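Local coordinates for protein BfpC (Escherichia coli, PDB 3VHJ) that is a membrane protein essential for type IV pilus biogenesis, its N-terminal cytoplasmic domain, the part crystallised, probably engaging other biogenesis proteins such as BfpD, at residues F89-D92 against W96-I99; G7-G12 against Y16-L21; H126-Y131 against V142-S147; Y47-I50 against G55-F58; W133-S138 against E146-S151. The protein carries 1 engineered substitution. All blocks are in the same frame, centred on the assembly; numbering follows the deposited sequence.

Interaction 1: F89-D92 against W96-I99; sequences FPAD and WLVI
Phe89 faces Leu97 as a hydrogen-bonded antiparallel pair, and the next pair, Pro90 with Trp96, is of the non-hydrogen-bonded kind. Phe89 N donates to Leu97 O at 2.7 Å and Leu97 N returns a bond to Phe89 O at 2.6 Å, both nearly straight. Two short bonds thus satisfy the backbone polar groups of Phe89 that look across the hairpin. With chi1 at -59°, the Phe89 ring is folded back beside its own N and is carried along the neighbouring strand toward Ile99. There its CE2 meets the terminal Ile99 CD1 at 3.7 Å. Nearer the turn, Ala91 CB lies 4.2 Å from Leu97 CD1, a looser touch. The face opposite Phe89 and Leu97 carries the pyrrolidine ring of Pro90 against the indole of Trp96. Pro90 CB stands over the six-membered ring, 3.7 Å from its centroid and only 13° off the normal, a CH-pi contact. Pro90 CG comes to 3.2 Å from Trp96 CZ3, so the packing here is tight. Beyond the hairpin, Trp96 reaches Ala119 of helix 116-127, while Phe89 is backed by Ile150 and Leu153. The chemistry divides cleanly: paired amides and carbonyls set the register, and apolar groups on both faces, one of them a pi surface, pack the hairpin 85-90/96-101.

Interaction 2: G7-G12 against Y16-L21; sequences GVAVIG and YAVNLL
Chi1 near -60° in both Tyr16 and Ile11 places each side chain beside its own backbone N, and the two then converge: the extended Ile11 chain (chi2 170°) crosses the Tyr16 ring at about a right angle. Ile11 CD1 lies 3.8 Å from Tyr16 CD2, and Ile11 CB is equally close to Tyr16 CE2. At the far end of the ring a water in its plane bridges Tyr16 OH, 2.8 Å away, to Ile11 O, to which it donates at 3.2 Å. Farther along, Ala9 CB packs on Val18 CG1 at 3.7 Å. Three backbone bonds hold the strands: Ala9 and Tyr16 exchange a reciprocal pair, and Val18 N donates to Gly7 O at 2.7 Å from well above the carbonyl plane. Helix 74-77 lies against this apolar side, Leu74 touching Ile11, Tyr16 and Val18. On the outer strand Asn93 bonds to Val8 and Val10, tying in the loop that follows strand 85-90. The arrangement is a beta hairpin, strands 8-11 and 14-17, with 8-11 at the edge of a small mixed sheet that 72-73 completes on the far side.

Interaction 3: H126-Y131 against V142-S147; sequences HVAYGY and VGVGES
Val144 lays its two methyl groups over Ala128 and Tyr129, at the end region of helix 116-127. That helix is the connection of a beta-alpha-beta crossover between the parallel strands 107-113 and 135-137, in a sheet whose order and directions resemble the ribonuclease H-like fold. The touch is light, burying only 83 Å² in all. A chi1 of -178° sets Val144 CG1 opposite the backbone N and brings it to 4.3 Å from Ala128 CB. The second methyl, CG2, meets the Tyr129 hydroxyl oxygen at 4.1 Å, so the tyrosine contributes its hydroxyl and not a ring face. The face is engaged within segment 126-131 itself: Ala128 CB sits 3.8 Å above the plane of the Tyr129 ring, over its centre. The methyl of Ala128 is therefore shared, between the neighbouring ring and the valine of the loop. No hydrogen bond spans the two segments, and the contact is plain van der Waals packing. Phe123 and Phe124 of the helix add further apolar surface against Val144, so this part of the long loop after strand 135-137 lies against the helix. Hydrogen bonding holds the turn itself: Val127 O accepts from Gly130 N at 3.0 Å, and the same oxygen also receives the indole N-H of Trp133, NE1.

Interaction 4: Y47-I50 against G55-F58; sequences YSVI and GEQF
Ile50 and Gln57 form the hydrogen-bonded pair of this antiparallel contact. Ile50 N donates to Gln57 O at 2.9 Å, and Gln57 N to Ile50 O at 3.1 Å. The short strand axes come within 4.7 Å and run 166° apart. Three weaker CA-H...O contacts line the same seam, the closest between Phe58 CA and Ser48 O at 3.2 Å. A water adds a polar bridge near the turn: it donates to Ile50 O and to Gly55 O and accepts from Gln57 NE2, so Ile50 O is gripped by both an amide and a water. Van der Waals contact is closest between Ile50 and the Gln57 chain. Both side chains have CG, or CG1, between N and the carbonyl carbon, the crowded position, with chi1 near 70°, and run obliquely past each other. Ile50 CG1 approaches Gln57 CG to 3.3 Å, and Ile50 CD1 lies 3.4 Å from Gln57 NE2. The amide is further tied down beyond the hairpin, OE1 accepting from Val107 N and NE2 donating to Gly105 O, which together with the water should fix its rotation. On the other face Val49 CG2 packs on Phe58 CB at 4.3 Å, while the Phe58 ring turns off toward Ala34 of helix 31-42; Leu35 of that helix meets Val49. Val49 CG1 also meets Glu56 OE2 at 3.5 Å. This is a beta hairpin, 46-52 with 55-60, forming the two central strands of a four-stranded antiparallel sheet packed on a helix.

Interaction 5: W133-S138 against E146-S151; sequences WDRTYS and ESRSIS
Arg135 and Glu146 cross at about a right angle, the guanidinium gripping the carboxylate side-on. Both Arg135 NE and NH2 converge on one oxygen, Glu146 OE1, in a salt bridge of 3.2 Å from NE and 2.8 Å from NH2. The oxygen lies in the guanidinium plane, yet the nitrogens come to it from one face of the carboxylate, whose plane is turned 48° from theirs. Bends at chi2 and chi3 turn the guanidinium toward Glu146. A water completes the grip, donating to Glu146 OE1 at 2.6 Å and accepting from Arg135 NE and Thr136 N. The hydroxyl of Tyr137 sits 3.4 Å above the guanidinium plane, toward its rim. The Tyr137 ring also packs obliquely with Arg148, CD1 to CB at 3.7 Å, while the Arg148 guanidinium plane stands 68° to the ring. The backbones are also joined: Glu146 N donates to Thr136 O at 2.8 Å and Ser138 N to Glu146 O at 3.0 Å. Glu146 thus bonds to the residues flanking Tyr137, the pattern of a parallel beta bridge. It occurs just once, on the side of strand 135-137 remote from strand 85-90, so the returning loop extends by a single residue the edge of a sheet that resembles the ribonuclease H-like fold.

Overall arrangement
Interactions 3 and 5 are neighbours, centres about 8 Å apart, sharing Glu146 and Ser147 and joined by Val144 O with Ser138 OG at 2.6 Å. Interaction 1 belongs to the same sheet: the Phe89 ring packs on Tyr137, Phe89 CZ to Tyr137 CB 3.6 Å, and on Ile150 of 146-151. Interaction 2 meets interaction 1 through two probable hydrogen bonds, Asp92 OD2 with Gly12 N at 2.6 Å and Asp92 N with Val10 O at 2.8 Å. Ile11 also reaches Ile150. Interaction 4 lies in another sheet, across the chain's centre from interactions 1, 3 and 5, and touches none of the others, though its nearest atoms come within about 4 Å of interaction 2.

Interaction 1: F89-D92 against W96-I99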
# COMPACT_ATOMS: atom_id res chain seq x y z
N PHE A 89 -0.01 4.57 10.19
CA PHE A 89 1.19 5.41 10.23
C PHE A 89 0.97 6.82 9.71
O PHE A 89 0.29 7.02 8.71
CB PHE A 89 2.29 4.82 9.34
CG PHE A 89 2.72 3.43 9.70
CD1 PHE A 89 3.71 3.22 10.65
CD2 PHE A 89 2.20 2.33 9.03
CE1 PHE A 89 4.19 1.94 10.92
CE2 PHE A 89 2.67 1.05 9.29
CZ PHE A 89 3.66 0.85 10.23
N PRO A 90 1.56 7.81 10.38
CA PRO A 90 1.42 9.20 9.94
C PRO A 90 2.56 9.43 8.95
O PRO A 90 3.69 9.04 9.23
CB PRO A 90 1.65 10.02 11.21
CG PRO A 90 1.74 9.00 12.34
CD PRO A 90 2.22 7.75 11.69
N ALA A 91 2.27 10.02 7.79
CA ALA A 91 3.34 10.31 6.83
C ALA A 91 3.84 11.69 7.23
O ALA A 91 3.31 12.29 8.17
CB ALA A 91 2.79 10.34 5.40
N ASP A 92 4.85 12.21 6.54
CA ASP A 92 5.40 13.52 6.90
C ASP A 92 4.62 14.70 6.34
O ASP A 92 4.86 15.84 6.73
CB ASP A 92 6.85 13.64 6.45
CG ASP A 92 7.77 12.67 7.17
OD1 ASP A 92 7.35 12.11 8.20
OD2 ASP A 92 8.91 12.48 6.70
N TRP A 96 -2.29 10.29 6.60
CA TRP A 96 -2.27 9.09 7.42
C TRP A 96 -2.36 7.88 6.52
O TRP A 96 -3.16 7.85 5.58
CB TRP A 96 -3.43 9.10 8.42
CG TRP A 96 -3.16 10.04 9.54
CD1 TRP A 96 -3.39 11.39 9.55
CD2 TRP A 96 -2.52 9.73 10.77
NE1 TRP A 96 -2.92 11.94 10.73
CE2 TRP A 96 -2.38 10.94 11.49
CE3 TRP A 96 -2.04 8.54 11.34
CZ2 TRP A 96 -1.79 10.99 12.76
CZ3 TRP A 96 -1.45 8.59 12.60
CH2 TRP A 96 -1.33 9.81 13.29
N LEU A 97 -1.55 6.88 6.82
CA LEU A 97 -1.50 5.66 6.03
C LEU A 97 -1.92 4.42 6.83
O LEU A 97 -1.58 4.29 8.00
CB LEU A 97 -0.07 5.44 5.52
CG LEU A 97 0.61 6.63 4.83
CD1 LEU A 97 2.06 6.26 4.52
CD2 LEU A 97 -0.15 7.00 3.56
N VAL A 98 -2.67 3.54 6.18
CA VAL A 98 -3.08 2.29 6.81
C VAL A 98 -2.68 1.22 5.80
O VAL A 98 -3.17 1.21 4.67
CB VAL A 98 -4.60 2.21 7.06
CG1 VAL A 98 -4.95 0.85 7.68
CG2 VAL A 98 -5.02 3.34 8.00
N ILE A 99 -1.77 0.34 6.20
CA ILE A 99 -1.27 -0.69 5.31
C ILE A 99 -1.36 -2.09 5.91
O ILE A 99 -1.53 -2.24 7.11
CB ILE A 99 0.19 -0.40 4.92
CG1 ILE A 99 1.11 -0.55 6.13
CG2 ILE A 99 0.32 1.02 4.39
CD1 ILE A 99 2.57 -0.30 5.83

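Interaction 2: G7-G12 against Y16-L21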
# COMPACT_ATOMS: atom_id res chain seq x y z
N GLY A 7 -2.92 10.56 -2.96
CA GLY A 7 -2.12 9.41 -3.35
C GLY A 7 -0.61 9.54 -3.25
O GLY A 7 0.11 8.63 -3.66
N VAL A 8 -0.11 10.65 -2.71
CA VAL A 8 1.33 10.82 -2.60
C VAL A 8 1.77 11.09 -1.16
O VAL A 8 1.41 12.10 -0.57
CB VAL A 8 1.84 11.96 -3.51
CG1 VAL A 8 3.35 12.10 -3.40
CG2 VAL A 8 1.45 11.68 -4.95
N ALA A 9 2.56 10.18 -0.61
CA ALA A 9 3.04 10.34 0.75
C ALA A 9 4.50 10.76 0.78
O ALA A 9 5.26 10.44 -0.13
CB ALA A 9 2.85 9.04 1.52
N VAL A 10 4.87 11.48 1.83
CA VAL A 10 6.25 11.90 2.00
C VAL A 10 6.78 11.22 3.25
O VAL A 10 6.15 11.27 4.31
CB VAL A 10 6.39 13.43 2.21
CG1 VAL A 10 7.85 13.78 2.52
CG2 VAL A 10 5.94 14.18 0.97
N ILE A 11 7.92 10.55 3.12
CA ILE A 11 8.55 9.88 4.25
C ILE A 11 10.00 10.29 4.16
O ILE A 11 10.75 9.80 3.32
CB ILE A 11 8.42 8.35 4.15
CG1 ILE A 11 6.95 7.95 4.12
CG2 ILE A 11 9.11 7.69 5.34
CD1 ILE A 11 6.71 6.49 3.77
N GLY A 12 10.40 11.23 5.02
CA GLY A 12 11.77 11.70 4.99
C GLY A 12 11.98 12.53 3.73
O GLY A 12 11.23 13.48 3.48
N TYR A 16 6.30 8.79 -2.18
CA TYR A 16 5.79 7.49 -2.58
C TYR A 16 4.33 7.54 -2.97
O TYR A 16 3.55 8.30 -2.40
CB TYR A 16 5.89 6.50 -1.43
CG TYR A 16 7.28 6.27 -0.90
CD1 TYR A 16 8.11 5.30 -1.45
CD2 TYR A 16 7.76 7.01 0.19
CE1 TYR A 16 9.37 5.05 -0.93
CE2 TYR A 16 9.03 6.77 0.71
CZ TYR A 16 9.83 5.79 0.15
OH TYR A 16 11.07 5.52 0.67
N ALA A 17 3.97 6.70 -3.93
CA ALA A 17 2.59 6.59 -4.38
C ALA A 17 1.92 5.67 -3.37
O ALA A 17 2.39 4.56 -3.13
CB ALA A 17 2.54 5.98 -5.78
N VAL A 18 0.83 6.14 -2.76
CA VAL A 18 0.08 5.34 -1.80
C VAL A 18 -1.39 5.31 -2.23
O VAL A 18 -1.80 6.03 -3.14
CB VAL A 18 0.19 5.92 -0.35
CG1 VAL A 18 1.63 5.85 0.12
CG2 VAL A 18 -0.30 7.36 -0.32
N ASN A 19 -2.18 4.47 -1.57
CA ASN A 19 -3.60 4.34 -1.88
C ASN A 19 -3.82 3.80 -3.28
O ASN A 19 -4.70 4.26 -4.01
CB ASN A 19 -4.33 5.68 -1.74
CG ASN A 19 -5.83 5.52 -1.60
OD1 ASN A 19 -6.32 5.13 -0.54
ND2 ASN A 19 -6.56 5.80 -2.67
N LEU A 20 -3.01 2.83 -3.67
CA LEU A 20 -3.14 2.21 -4.98
C LEU A 20 -4.11 1.04 -4.86
O LEU A 20 -4.38 0.57 -3.76
CB LEU A 20 -1.78 1.69 -5.46
CG LEU A 20 -0.71 2.74 -5.72
CD1 LEU A 20 0.66 2.13 -5.52
CD2 LEU A 20 -0.85 3.29 -7.13
N LEU A 21 -4.65 0.59 -5.99
CA LEU A 21 -5.55 -0.55 -5.98
C LEU A 21 -4.68 -1.77 -6.27
O LEU A 21 -4.17 -1.90 -7.38
CB LEU A 21 -6.60 -0.42 -7.08
CG LEU A 21 -7.58 -1.59 -7.25
CD1 LEU A 21 -8.39 -1.77 -5.98
CD2 LEU A 21 -8.51 -1.30 -8.43
O HOH W 1 11.95 6.85 3.00

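Interaction 3: H126-Y131 against V142-S147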
# COMPACT_ATOMS: atom_id res chain seq x y z
N HIS A 126 -11.50 -2.54 9.71
CA HIS A 126 -11.13 -3.52 8.69
C HIS A 126 -9.72 -4.09 8.70
O HIS A 126 -9.49 -5.15 8.12
CB HIS A 126 -11.37 -2.91 7.31
CG HIS A 126 -12.73 -2.33 7.12
ND1 HIS A 126 -13.86 -3.10 7.01
CD2 HIS A 126 -13.14 -1.04 7.04
CE1 HIS A 126 -14.92 -2.32 6.87
NE2 HIS A 126 -14.51 -1.06 6.88
N VAL A 127 -8.78 -3.42 9.34
CA VAL A 127 -7.40 -3.89 9.30
C VAL A 127 -6.83 -4.59 10.51
O VAL A 127 -6.42 -5.75 10.43
CB VAL A 127 -6.46 -2.71 8.94
CG1 VAL A 127 -5.03 -3.21 8.77
CG2 VAL A 127 -6.97 -2.03 7.68
N ALA A 128 -6.77 -3.88 11.63
CA ALA A 128 -6.21 -4.41 12.86
C ALA A 128 -6.58 -5.86 13.17
O ALA A 128 -5.73 -6.64 13.61
CB ALA A 128 -6.61 -3.52 14.03
N TYR A 129 -7.84 -6.21 12.95
CA TYR A 129 -8.30 -7.55 13.27
C TYR A 129 -8.82 -8.33 12.07
O TYR A 129 -9.52 -9.32 12.24
CB TYR A 129 -9.41 -7.44 14.31
CG TYR A 129 -9.07 -6.47 15.42
CD1 TYR A 129 -7.98 -6.70 16.26
CD2 TYR A 129 -9.81 -5.31 15.60
CE1 TYR A 129 -7.64 -5.80 17.27
CE2 TYR A 129 -9.48 -4.39 16.60
CZ TYR A 129 -8.39 -4.64 17.43
OH TYR A 129 -8.05 -3.74 18.40
N GLY A 130 -8.47 -7.89 10.87
CA GLY A 130 -8.96 -8.58 9.69
C GLY A 130 -8.13 -9.75 9.20
O GLY A 130 -8.56 -10.50 8.32
N TYR A 131 -6.95 -9.92 9.77
CA TYR A 131 -6.04 -10.99 9.38
C TYR A 131 -5.07 -11.23 10.54
O TYR A 131 -4.79 -10.33 11.32
CB TYR A 131 -5.30 -10.55 8.11
CG TYR A 131 -4.33 -11.55 7.53
CD1 TYR A 131 -3.02 -11.66 8.02
CD2 TYR A 131 -4.71 -12.39 6.48
CE1 TYR A 131 -2.12 -12.57 7.47
CE2 TYR A 131 -3.81 -13.31 5.93
CZ TYR A 131 -2.52 -13.39 6.43
OH TYR A 131 -1.63 -14.29 5.90
N VAL A 142 -2.96 5.26 20.13
CA VAL A 142 -3.89 4.32 19.52
C VAL A 142 -3.83 3.01 20.29
O VAL A 142 -4.85 2.34 20.49
CB VAL A 142 -3.55 4.07 18.03
CG1 VAL A 142 -4.52 3.06 17.44
CG2 VAL A 142 -3.63 5.37 17.26
N GLY A 143 -2.63 2.64 20.72
CA GLY A 143 -2.45 1.44 21.52
C GLY A 143 -2.65 0.05 20.93
O GLY A 143 -2.88 -0.90 21.68
N VAL A 144 -2.59 -0.09 19.61
CA VAL A 144 -2.75 -1.40 19.01
C VAL A 144 -1.40 -1.81 18.43
O VAL A 144 -0.88 -1.18 17.51
CB VAL A 144 -3.81 -1.39 17.88
CG1 VAL A 144 -3.98 -2.80 17.32
CG2 VAL A 144 -5.13 -0.87 18.43
N GLY A 145 -0.81 -2.87 18.97
CA GLY A 145 0.48 -3.31 18.49
C GLY A 145 1.55 -2.33 18.98
O GLY A 145 1.34 -1.63 19.97
N GLU A 146 2.67 -2.26 18.27
CA GLU A 146 3.75 -1.38 18.69
C GLU A 146 3.77 -0.03 17.97
O GLU A 146 3.36 0.08 16.82
CB GLU A 146 5.10 -2.06 18.48
CG GLU A 146 5.31 -3.30 19.34
CD GLU A 146 4.34 -4.42 18.99
OE1 GLU A 146 4.22 -4.74 17.79
OE2 GLU A 146 3.71 -4.98 19.91
N SER A 147 4.25 0.99 18.68
CA SER A 147 4.33 2.33 18.13
C SER A 147 5.63 2.49 17.34
O SER A 147 6.70 2.69 17.92
CB SER A 147 4.28 3.37 19.26
OG SER A 147 4.33 4.69 18.74

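Interaction 4: Y47-I50 against G55-F58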
# COMPACT_ATOMS: atom_id res chain seq x y z
N TYR A 47 0.28 1.66 -13.67
CA TYR A 47 0.40 0.36 -13.02
C TYR A 47 1.83 0.01 -12.64
O TYR A 47 2.78 0.69 -13.01
CB TYR A 47 -0.12 -0.73 -13.95
CG TYR A 47 0.79 -0.94 -15.14
CD1 TYR A 47 0.69 -0.14 -16.28
CD2 TYR A 47 1.80 -1.90 -15.10
CE1 TYR A 47 1.57 -0.29 -17.35
CE2 TYR A 47 2.69 -2.06 -16.16
CZ TYR A 47 2.57 -1.25 -17.28
OH TYR A 47 3.46 -1.40 -18.32
N SER A 48 1.95 -1.08 -11.90
CA SER A 48 3.24 -1.58 -11.49
C SER A 48 3.04 -3.04 -11.13
O SER A 48 2.06 -3.39 -10.48
CB SER A 48 3.77 -0.82 -10.28
OG SER A 48 5.01 -1.35 -9.87
N VAL A 49 3.94 -3.89 -11.59
CA VAL A 49 3.85 -5.30 -11.28
C VAL A 49 5.01 -5.59 -10.35
O VAL A 49 6.14 -5.19 -10.63
CB VAL A 49 3.97 -6.18 -12.54
CG1 VAL A 49 3.97 -7.66 -12.15
CG2 VAL A 49 2.82 -5.89 -13.49
N ILE A 50 4.74 -6.23 -9.23
CA ILE A 50 5.82 -6.56 -8.31
C ILE A 50 5.83 -8.05 -8.08
O ILE A 50 4.79 -8.70 -7.99
CB ILE A 50 5.68 -5.81 -6.97
CG1 ILE A 50 4.49 -6.34 -6.18
CG2 ILE A 50 5.49 -4.32 -7.23
CD1 ILE A 50 4.40 -5.77 -4.78
N GLY A 55 4.52 -15.49 -5.47
CA GLY A 55 3.86 -15.09 -6.69
C GLY A 55 3.88 -13.59 -6.95
O GLY A 55 4.48 -12.82 -6.20
N GLU A 56 3.20 -13.18 -8.01
CA GLU A 56 3.16 -11.78 -8.37
C GLU A 56 1.85 -11.08 -8.05
O GLU A 56 0.84 -11.71 -7.75
CB GLU A 56 3.47 -11.62 -9.85
CG GLU A 56 4.88 -12.06 -10.20
CD GLU A 56 5.21 -11.80 -11.64
OE1 GLU A 56 4.95 -12.70 -12.48
OE2 GLU A 56 5.70 -10.70 -11.93
N GLN A 57 1.90 -9.75 -8.11
CA GLN A 57 0.74 -8.93 -7.86
C GLN A 57 0.96 -7.59 -8.56
O GLN A 57 2.06 -7.31 -9.05
CB GLN A 57 0.53 -8.73 -6.35
CG GLN A 57 1.60 -7.91 -5.66
CD GLN A 57 1.45 -7.95 -4.15
OE1 GLN A 57 0.39 -7.65 -3.61
NE2 GLN A 57 2.53 -8.32 -3.46
N PHE A 58 -0.07 -6.77 -8.61
CA PHE A 58 0.04 -5.50 -9.30
C PHE A 58 -0.70 -4.38 -8.59
O PHE A 58 -1.58 -4.63 -7.76
CB PHE A 58 -0.51 -5.66 -10.71
CG PHE A 58 -1.86 -6.30 -10.74
CD1 PHE A 58 -3.01 -5.56 -10.49
CD2 PHE A 58 -1.99 -7.67 -10.98
CE1 PHE A 58 -4.27 -6.17 -10.47
CE2 PHE A 58 -3.24 -8.29 -10.96
CZ PHE A 58 -4.38 -7.54 -10.71
O HOH W 2 4.06 -10.02 -5.55

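Interaction 5: W133-S138 against E146-S151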
# COMPACT_ATOMS: atom_id res chain seq x y z
N TRP A 133 -2.10 -10.90 11.61
CA TRP A 133 -0.80 -10.26 11.36
C TRP A 133 0.27 -10.68 12.36
O TRP A 133 0.01 -10.78 13.55
CB TRP A 133 -0.92 -8.73 11.40
CG TRP A 133 -2.16 -8.15 10.77
CD1 TRP A 133 -3.25 -7.67 11.43
CD2 TRP A 133 -2.44 -8.01 9.37
NE1 TRP A 133 -4.19 -7.23 10.53
CE2 TRP A 133 -3.72 -7.42 9.26
CE3 TRP A 133 -1.73 -8.31 8.20
CZ2 TRP A 133 -4.31 -7.14 8.02
CZ3 TRP A 133 -2.32 -8.03 6.97
CH2 TRP A 133 -3.59 -7.45 6.89
N ASP A 134 1.49 -10.90 11.87
CA ASP A 134 2.58 -11.25 12.76
C ASP A 134 2.93 -10.01 13.58
O ASP A 134 3.24 -10.10 14.77
CB ASP A 134 3.80 -11.74 11.97
CG ASP A 134 3.62 -13.13 11.39
OD1 ASP A 134 3.07 -13.99 12.11
OD2 ASP A 134 4.03 -13.37 10.24
N ARG A 135 2.88 -8.85 12.93
CA ARG A 135 3.18 -7.58 13.59
C ARG A 135 2.12 -6.53 13.26
O ARG A 135 1.61 -6.48 12.14
CB ARG A 135 4.54 -7.04 13.15
CG ARG A 135 5.75 -7.87 13.59
CD ARG A 135 5.78 -8.08 15.11
NE ARG A 135 5.81 -6.84 15.89
CZ ARG A 135 6.87 -6.03 15.98
NH1 ARG A 135 7.99 -6.32 15.34
NH2 ARG A 135 6.80 -4.93 16.73
N THR A 136 1.79 -5.71 14.25
CA THR A 136 0.82 -4.63 14.09
C THR A 136 1.42 -3.36 14.69
O THR A 136 1.95 -3.38 15.81
CB THR A 136 -0.51 -4.94 14.82
OG1 THR A 136 -1.13 -6.09 14.23
CG2 THR A 136 -1.46 -3.76 14.70
N TYR A 137 1.32 -2.26 13.95
CA TYR A 137 1.86 -0.98 14.38
C TYR A 137 0.81 0.12 14.39
O TYR A 137 -0.10 0.14 13.56
CB TYR A 137 2.99 -0.54 13.45
CG TYR A 137 4.05 -1.58 13.23
CD1 TYR A 137 5.02 -1.82 14.21
CD2 TYR A 137 4.08 -2.35 12.06
CE1 TYR A 137 5.99 -2.80 14.02
CE2 TYR A 137 5.05 -3.32 11.87
CZ TYR A 137 6.00 -3.54 12.86
OH TYR A 137 6.97 -4.50 12.68
N SER A 138 0.94 1.04 15.34
CA SER A 138 0.03 2.18 15.45
C SER A 138 0.62 3.15 16.47
O SER A 138 1.45 2.77 17.29
CB SER A 138 -1.36 1.73 15.92
OG SER A 138 -1.36 1.35 17.28
N GLU A 146 2.67 -2.26 18.27
CA GLU A 146 3.75 -1.38 18.69
C GLU A 146 3.77 -0.03 17.97
O GLU A 146 3.36 0.08 16.82
CB GLU A 146 5.10 -2.06 18.48
CG GLU A 146 5.31 -3.30 19.34
CD GLU A 146 4.34 -4.42 18.99
OE1 GLU A 146 4.22 -4.74 17.79
OE2 GLU A 146 3.71 -4.98 19.91
N SER A 147 4.25 0.99 18.68
CA SER A 147 4.33 2.33 18.13
C SER A 147 5.63 2.49 17.34
O SER A 147 6.70 2.69 17.92
CB SER A 147 4.28 3.37 19.26
OG SER A 147 4.33 4.69 18.74
N ARG A 148 5.53 2.39 16.02
CA ARG A 148 6.70 2.52 15.16
C ARG A 148 6.35 3.42 13.98
O ARG A 148 5.19 3.47 13.56
CB ARG A 148 7.14 1.14 14.66
CG ARG A 148 8.63 0.87 14.82
CD ARG A 148 9.04 0.86 16.29
NE ARG A 148 8.65 -0.37 16.97
CZ ARG A 148 8.49 -0.49 18.28
NH1 ARG A 148 8.68 0.56 19.07
NH2 ARG A 148 8.16 -1.66 18.81
N SER A 149 7.34 4.14 13.47
CA SER A 149 7.14 5.02 12.32
C SER A 149 7.44 4.25 11.04
O SER A 149 8.19 3.28 11.07
CB SER A 149 8.09 6.22 12.41
OG SER A 149 7.89 6.96 13.61
N ILE A 150 6.85 4.69 9.93
CA ILE A 150 7.10 4.04 8.65
C ILE A 150 8.60 4.05 8.39
O ILE A 150 9.16 3.07 7.91
CB ILE A 150 6.43 4.79 7.46
CG1 ILE A 150 4.94 4.47 7.39
CG2 ILE A 150 7.11 4.39 6.15
CD1 ILE A 150 4.62 3.09 6.82
N SER A 151 9.24 5.17 8.73
CA SER A 151 10.67 5.34 8.54
C SER A 151 11.49 4.31 9.30
O SER A 151 12.68 4.13 9.02
CB SER A 151 11.10 6.75 8.98
OG SER A 151 10.93 6.94 10.37
O HOH W 3 2.74 -6.65 16.90